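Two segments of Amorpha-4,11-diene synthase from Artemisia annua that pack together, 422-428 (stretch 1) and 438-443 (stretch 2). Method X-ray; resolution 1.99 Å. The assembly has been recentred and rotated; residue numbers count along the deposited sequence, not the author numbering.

Stretch 1 (422-428) LTTTCYL
Stretch 2 438-443: AFEWAV

When two helices pack with their axes well separated, a large side chain from one can fill the space between them, and small residues on the other can leave room for it. Two segments of amorpha-4,11-diene synthase illustrate the principle. Residues 422-428 and 438-443 are both helical, with phi/psi near -65/-40 for most residues; Thr 424 (-72/-22) and Val 443 (-82/-13) depart most from this. The helices run nearly antiparallel, their N-to-C directions 169° apart and their axes 11.0 Å apart at closest approach. The register is set by Thr 424 and Ala 442, whose CA atoms are 7.4 Å apart. Regular backbone bonds hold each segment, such as Tyr 427 N to Thr 423 O at 3.1 Å and Ala 442 N to Ala 438 O at 2.9 Å.

The bump is Tyr 427, which has the largest area covered by the opposing helix. Its CA-to-CB bond points toward that helix, and chi1 of -78° (m) with chi2 of -161° directs the ring into a hollow that Ala 438 and Ala 442, one turn apart, leave open with their short side chains. Tyr 427 CE1 lies 3.8 Å from Ala 438 CB and 4.0 Å from Ala 442 CB. At the tip, Tyr 427 OH donates a hydrogen bond to Ala 438 O at 2.9 Å. That carbonyl also accepts the helical bond from Ala 442 N, so the tyrosine adds a second donor without breaking the turn. Trp 441 (chi1 -178°, t; chi2 77°) borders the hydroxyl with its ring edge, its CE3 3.3 Å from Tyr 427 OH.

Phe 439 forms another wall. Its CA-to-CB bond points sideways, but chi1 of -95°, between wells, and chi2 of -70° bring the ring end nearer. The edge of Tyr 427 meets the Phe 439 face, with planes at 82°, centroids 4.9 Å apart and Tyr 427 CD1 3.6 Å from Phe 439 CZ. Leu 428 (m, t) approaches the edge of the same phenyl ring, Leu 428 CD2 lying 4.5 Å from Phe 439 CZ.

Thr 424 (chi1 58°, p) supplies a smaller bump: its CG2 is 4.0 Å from both Phe 439 CE1 and Ala 442 CB. Thr 423 (chi1 -63°, m) touches more lightly, Thr 423 CG2 lying 4.4 Å from Trp 441 CZ3 at the indole edge. Together the two segments bury 300 Å², while Glu 440 points away and makes no contact.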

# COMPACT_ATOMS: atom_id res chain seq x y z
N LEU A 422 -3.82 10.74 5.12
CA LEU A 422 -2.67 9.87 4.88
C LEU A 422 -1.91 10.29 3.63
O LEU A 422 -0.67 10.24 3.61
CB LEU A 422 -3.10 8.40 4.77
CG LEU A 422 -3.74 7.82 6.04
CD1 LEU A 422 -4.05 6.34 5.85
CD2 LEU A 422 -2.84 8.04 7.26
N THR A 423 -2.63 10.68 2.58
CA THR A 423 -1.97 11.12 1.34
C THR A 423 -1.13 12.38 1.57
O THR A 423 0.04 12.44 1.21
CB THR A 423 -3.00 11.42 0.23
OG1 THR A 423 -3.72 10.23 -0.11
CG2 THR A 423 -2.30 11.96 -1.02
N THR A 424 -1.74 13.38 2.18
CA THR A 424 -1.01 14.61 2.42
C THR A 424 0.06 14.46 3.51
O THR A 424 1.01 15.25 3.55
CB THR A 424 -1.95 15.79 2.70
OG1 THR A 424 -2.77 15.48 3.83
CG2 THR A 424 -2.85 16.05 1.47
N THR A 425 -0.10 13.48 4.40
CA THR A 425 0.95 13.21 5.38
C THR A 425 2.18 12.69 4.64
O THR A 425 3.33 12.98 5.02
CB THR A 425 0.53 12.20 6.46
OG1 THR A 425 -0.57 12.73 7.22
CG2 THR A 425 1.69 11.91 7.41
N CYS A 426 1.94 11.91 3.58
CA CYS A 426 3.04 11.49 2.70
C CYS A 426 3.68 12.69 1.99
O CYS A 426 4.90 12.71 1.77
CB CYS A 426 2.58 10.48 1.66
SG CYS A 426 2.29 8.83 2.37
N TYR A 427 2.85 13.66 1.61
CA TYR A 427 3.38 14.88 0.99
C TYR A 427 4.40 15.53 1.94
O TYR A 427 5.50 15.91 1.53
CB TYR A 427 2.27 15.89 0.71
CG TYR A 427 1.40 15.62 -0.50
CD1 TYR A 427 0.66 16.65 -1.07
CD2 TYR A 427 1.28 14.34 -1.05
CE1 TYR A 427 -0.15 16.43 -2.17
CE2 TYR A 427 0.47 14.12 -2.17
CZ TYR A 427 -0.25 15.17 -2.71
OH TYR A 427 -1.06 14.98 -3.81
N LEU A 428 4.01 15.68 3.20
CA LEU A 428 4.87 16.36 4.17
C LEU A 428 6.16 15.59 4.39
O LEU A 428 7.22 16.20 4.54
CB LEU A 428 4.15 16.54 5.51
CG LEU A 428 2.93 17.46 5.49
CD1 LEU A 428 2.45 17.75 6.93
CD2 LEU A 428 3.28 18.75 4.78
N ALA A 438 0.67 19.24 -6.74
CA ALA A 438 0.29 18.02 -6.07
C ALA A 438 -0.77 18.35 -5.03
O ALA A 438 -1.75 17.61 -4.87
CB ALA A 438 1.49 17.36 -5.43
N PHE A 439 -0.58 19.46 -4.33
CA PHE A 439 -1.57 19.88 -3.34
C PHE A 439 -2.87 20.33 -3.98
O PHE A 439 -3.94 20.07 -3.44
CB PHE A 439 -1.01 20.98 -2.43
CG PHE A 439 -0.44 20.45 -1.15
CD1 PHE A 439 -1.27 19.93 -0.17
CD2 PHE A 439 0.93 20.48 -0.92
CE1 PHE A 439 -0.75 19.44 1.02
CE2 PHE A 439 1.45 20.00 0.26
CZ PHE A 439 0.61 19.48 1.23
N GLU A 440 -2.77 21.01 -5.12
CA GLU A 440 -3.96 21.36 -5.88
C GLU A 440 -4.74 20.08 -6.21
O GLU A 440 -5.96 20.02 -6.07
CB GLU A 440 -3.59 22.11 -7.16
CG GLU A 440 -3.01 23.49 -6.93
CD GLU A 440 -2.45 24.10 -8.21
OE1 GLU A 440 -2.46 23.41 -9.26
OE2 GLU A 440 -1.99 25.27 -8.16
N TRP A 441 -4.02 19.06 -6.65
CA TRP A 441 -4.64 17.76 -6.91
C TRP A 441 -5.37 17.25 -5.67
O TRP A 441 -6.56 16.94 -5.72
CB TRP A 441 -3.59 16.74 -7.36
CG TRP A 441 -4.20 15.42 -7.67
CD1 TRP A 441 -4.90 15.08 -8.80
CD2 TRP A 441 -4.19 14.25 -6.85
NE1 TRP A 441 -5.32 13.78 -8.73
CE2 TRP A 441 -4.89 13.24 -7.54
CE3 TRP A 441 -3.65 13.96 -5.59
CZ2 TRP A 441 -5.07 11.97 -7.01
CZ3 TRP A 441 -3.83 12.69 -5.07
CH2 TRP A 441 -4.53 11.71 -5.78
N ALA A 442 -4.64 17.20 -4.56
CA ALA A 442 -5.18 16.78 -3.26
C ALA A 442 -6.46 17.50 -2.86
O ALA A 442 -7.39 16.88 -2.36
CB ALA A 442 -4.12 16.94 -2.17
N VAL A 443 -6.51 18.82 -3.08
CA VAL A 443 -7.69 19.58 -2.66
C VAL A 443 -8.82 19.50 -3.69
O VAL A 443 -9.96 19.85 -3.38
CB VAL A 443 -7.36 21.07 -2.35
CG1 VAL A 443 -6.14 21.18 -1.43
CG2 VAL A 443 -7.13 21.85 -3.62